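Local coordinates for putative aspartate aminotransferase (Thermus thermophilus, PDB 1IUG), which probably acts as a pyridoxal 5'-phosphate-dependent aminotransferase of class V, moving amino groups between amino acids such as aspartate and 2-oxo acids, at residues G41-A46 with L237-V242. Sequence-based numbering, arbitrary orientation.
Sequences GLLREA and LAVAAV
Leu42 reaches across to helix 233-246 with one branch of its fork: CD1 lies 3.6 Å from the backbone O of Ala240, a van der Waals touch between a methyl and a carbonyl. Ala240 suits this place because its side chain is a single methyl, which lets the leucine come up to the main chain itself; the CA atoms of Leu42 and Ala240, 7.1 Å apart, are the nearest such pair between the segments. The CB of Leu42 already points toward helix 233-246, and chi1 of -67°, with CG anti to the carbonyl carbon, sets the fork from which CD1 reaches that oxygen. The O of Ala240 accepts no hydrogen bond from residues 41-46, and the two segments meet without any polar link.

The second touch is looser and wholly apolar. Leu43 starts off beside the interface, yet its end bends nearer, bringing CD2 to 4.5 Å from CG1 of Val239. The CB of Val239 points toward helix 30-47, and its branching lets CG1 face Leu43 while the side chain also meets Leu193 and Phe195 of strand 193-198.

Behind this pair lies the edge of the large sheet: Leu43 also packs on Val53 and Ile55 of strand 52-57, and it too rests against Phe195. Farther along helix 233-246, Leu243 meets Leu42 and Leu43, extending the apolar seam. Helices 30-47 and 233-246 are thus packed together over neighbouring strands of the seven-stranded mixed sheet, the layered alpha/beta architecture of the large domain in fold-type I pyridoxal-phosphate enzymes, here at a point away from the cofactor-bearing lysine.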
ATOM      1  N   GLY A  41       6.896  -8.198  16.300  1.00 24.45           N
ATOM      2  CA  GLY A  41       6.944  -8.325  17.746  1.00 23.63           C
ATOM      3  C   GLY A  41       6.562  -7.088  18.529  1.00 24.46           C
ATOM      4  O   GLY A  41       5.901  -7.191  19.564  1.00 24.97           O
ATOM      5  N   LEU A  42       6.986  -5.922  18.054  1.00 23.79           N
ATOM      6  CA  LEU A  42       6.662  -4.670  18.728  1.00 25.24           C
ATOM      7  C   LEU A  42       5.171  -4.318  18.603  1.00 24.25           C
ATOM      8  O   LEU A  42       4.556  -3.848  19.558  1.00 23.10           O
ATOM      9  CB  LEU A  42       7.540  -3.538  18.189  1.00 26.25           C
ATOM     10  CG  LEU A  42       9.031  -3.672  18.518  1.00 28.53           C
ATOM     11  CD1 LEU A  42       9.825  -2.612  17.779  1.00 26.06           C
ATOM     12  CD2 LEU A  42       9.254  -3.564  20.029  1.00 27.24           C
ATOM     13  N   LEU A  43       4.594  -4.559  17.432  1.00 23.50           N
ATOM     14  CA  LEU A  43       3.176  -4.283  17.201  1.00 24.88           C
ATOM     15  C   LEU A  43       2.344  -5.231  18.056  1.00 26.71           C
ATOM     16  O   LEU A  43       1.228  -4.917  18.468  1.00 26.07           O
ATOM     17  CB  LEU A  43       2.844  -4.460  15.717  1.00 23.15           C
ATOM     18  CG  LEU A  43       3.312  -3.313  14.818  1.00 23.27           C
ATOM     19  CD1 LEU A  43       3.418  -3.759  13.371  1.00 22.02           C
ATOM     20  CD2 LEU A  43       2.357  -2.139  14.964  1.00 21.23           C
ATOM     21  N   ARG A  44       2.931  -6.394  18.314  1.00 29.76           N
ATOM     22  CA  ARG A  44       2.363  -7.458  19.130  1.00 31.91           C
ATOM     23  C   ARG A  44       2.163  -6.908  20.543  1.00 31.97           C
ATOM     24  O   ARG A  44       1.090  -7.051  21.130  1.00 32.16           O
ATOM     25  CB  ARG A  44       3.374  -8.602  19.127  1.00 37.32           C
ATOM     26  CG  ARG A  44       2.865  -9.948  18.708  1.00 44.44           C
ATOM     27  CD  ARG A  44       1.805 -10.483  19.619  1.00 49.04           C
ATOM     28  NE  ARG A  44       2.420 -11.086  20.804  1.00 53.69           N
ATOM     29  CZ  ARG A  44       3.446 -11.939  20.787  1.00 55.53           C
ATOM     30  NH1 ARG A  44       4.008 -12.316  19.641  1.00 55.77           N
ATOM     31  NH2 ARG A  44       3.915 -12.427  21.928  1.00 57.08           N
ATOM     32  N   GLU A  45       3.201  -6.258  21.066  1.00 31.29           N
ATOM     33  CA  GLU A  45       3.162  -5.649  22.393  1.00 31.36           C
ATOM     34  C   GLU A  45       2.220  -4.450  22.398  1.00 29.03           C
ATOM     35  O   GLU A  45       1.470  -4.249  23.344  1.00 28.38           O
ATOM     36  CB  GLU A  45       4.547  -5.160  22.806  1.00 32.59           C
ATOM     37  CG  GLU A  45       5.579  -6.235  23.050  1.00 40.63           C
ATOM     38  CD  GLU A  45       6.923  -5.650  23.466  1.00 45.54           C
ATOM     39  OE1 GLU A  45       6.934  -4.613  24.172  1.00 47.30           O
ATOM     40  OE2 GLU A  45       7.967  -6.222  23.080  1.00 48.59           O
ATOM     41  N   ALA A  46       2.296  -3.639  21.347  1.00 28.19           N
ATOM     42  CA  ALA A  46       1.461  -2.451  21.219  1.00 28.45           C
ATOM     43  C   ALA A  46      -0.027  -2.790  21.251  1.00 28.19           C
ATOM     44  O   ALA A  46      -0.813  -2.073  21.866  1.00 29.03           O
ATOM     45  CB  ALA A  46       1.808  -1.695  19.938  1.00 27.73           C
ATOM     46  N   LEU A 237      10.646   0.033   8.702  1.00 27.63           N
ATOM     47  CA  LEU A 237      11.801   0.476   9.487  1.00 29.46           C
ATOM     48  C   LEU A 237      11.393   1.628  10.393  1.00 27.77           C
ATOM     49  O   LEU A 237      11.767   1.669  11.569  1.00 27.02           O
ATOM     50  CB  LEU A 237      12.933   0.943   8.570  1.00 32.13           C
ATOM     51  CG  LEU A 237      13.986  -0.089   8.175  1.00 38.48           C
ATOM     52  CD1 LEU A 237      14.823   0.440   7.015  1.00 39.03           C
ATOM     53  CD2 LEU A 237      14.859  -0.408   9.386  1.00 38.83           C
ATOM     54  N   ALA A 238      10.639   2.568   9.822  1.00 24.88           N
ATOM     55  CA  ALA A 238      10.148   3.734  10.551  1.00 25.96           C
ATOM     56  C   ALA A 238       9.224   3.315  11.705  1.00 25.14           C
ATOM     57  O   ALA A 238       9.306   3.859  12.805  1.00 25.45           O
ATOM     58  CB  ALA A 238       9.419   4.682   9.595  1.00 24.21           C
ATOM     59  N   VAL A 239       8.353   2.342  11.444  1.00 25.13           N
ATOM     60  CA  VAL A 239       7.433   1.837  12.461  1.00 24.79           C
ATOM     61  C   VAL A 239       8.213   1.198  13.613  1.00 25.26           C
ATOM     62  O   VAL A 239       7.928   1.459  14.783  1.00 24.91           O
ATOM     63  CB  VAL A 239       6.438   0.801  11.859  1.00 25.18           C
ATOM     64  CG1 VAL A 239       5.675   0.077  12.971  1.00 23.81           C
ATOM     65  CG2 VAL A 239       5.455   1.503  10.922  1.00 23.37           C
ATOM     66  N   ALA A 240       9.207   0.380  13.274  1.00 24.97           N
ATOM     67  CA  ALA A 240      10.035  -0.295  14.272  1.00 25.99           C
ATOM     68  C   ALA A 240      10.792   0.710  15.152  1.00 27.13           C
ATOM     69  O   ALA A 240      10.782   0.599  16.379  1.00 25.95           O
ATOM     70  CB  ALA A 240      11.010  -1.242  13.586  1.00 24.21           C
ATOM     71  N   ALA A 241      11.414   1.700  14.514  1.00 27.91           N
ATOM     72  CA  ALA A 241      12.168   2.744  15.214  1.00 29.29           C
ATOM     73  C   ALA A 241      11.317   3.531  16.216  1.00 29.65           C
ATOM     74  O   ALA A 241      11.760   3.807  17.330  1.00 31.56           O
ATOM     75  CB  ALA A 241      12.800   3.699  14.206  1.00 28.65           C
ATOM     76  N   VAL A 242      10.102   3.902  15.815  1.00 29.02           N
ATOM     77  CA  VAL A 242       9.205   4.647  16.696  1.00 28.15           C
ATOM     78  C   VAL A 242       8.729   3.787  17.866  1.00 27.54           C
ATOM     79  O   VAL A 242       8.756   4.229  19.017  1.00 26.20           O
ATOM     80  CB  VAL A 242       7.979   5.213  15.926  1.00 28.73           C
ATOM     81  CG1 VAL A 242       6.927   5.728  16.895  1.00 29.93           C
ATOM     82  CG2 VAL A 242       8.419   6.345  15.012  1.00 29.49           C
TER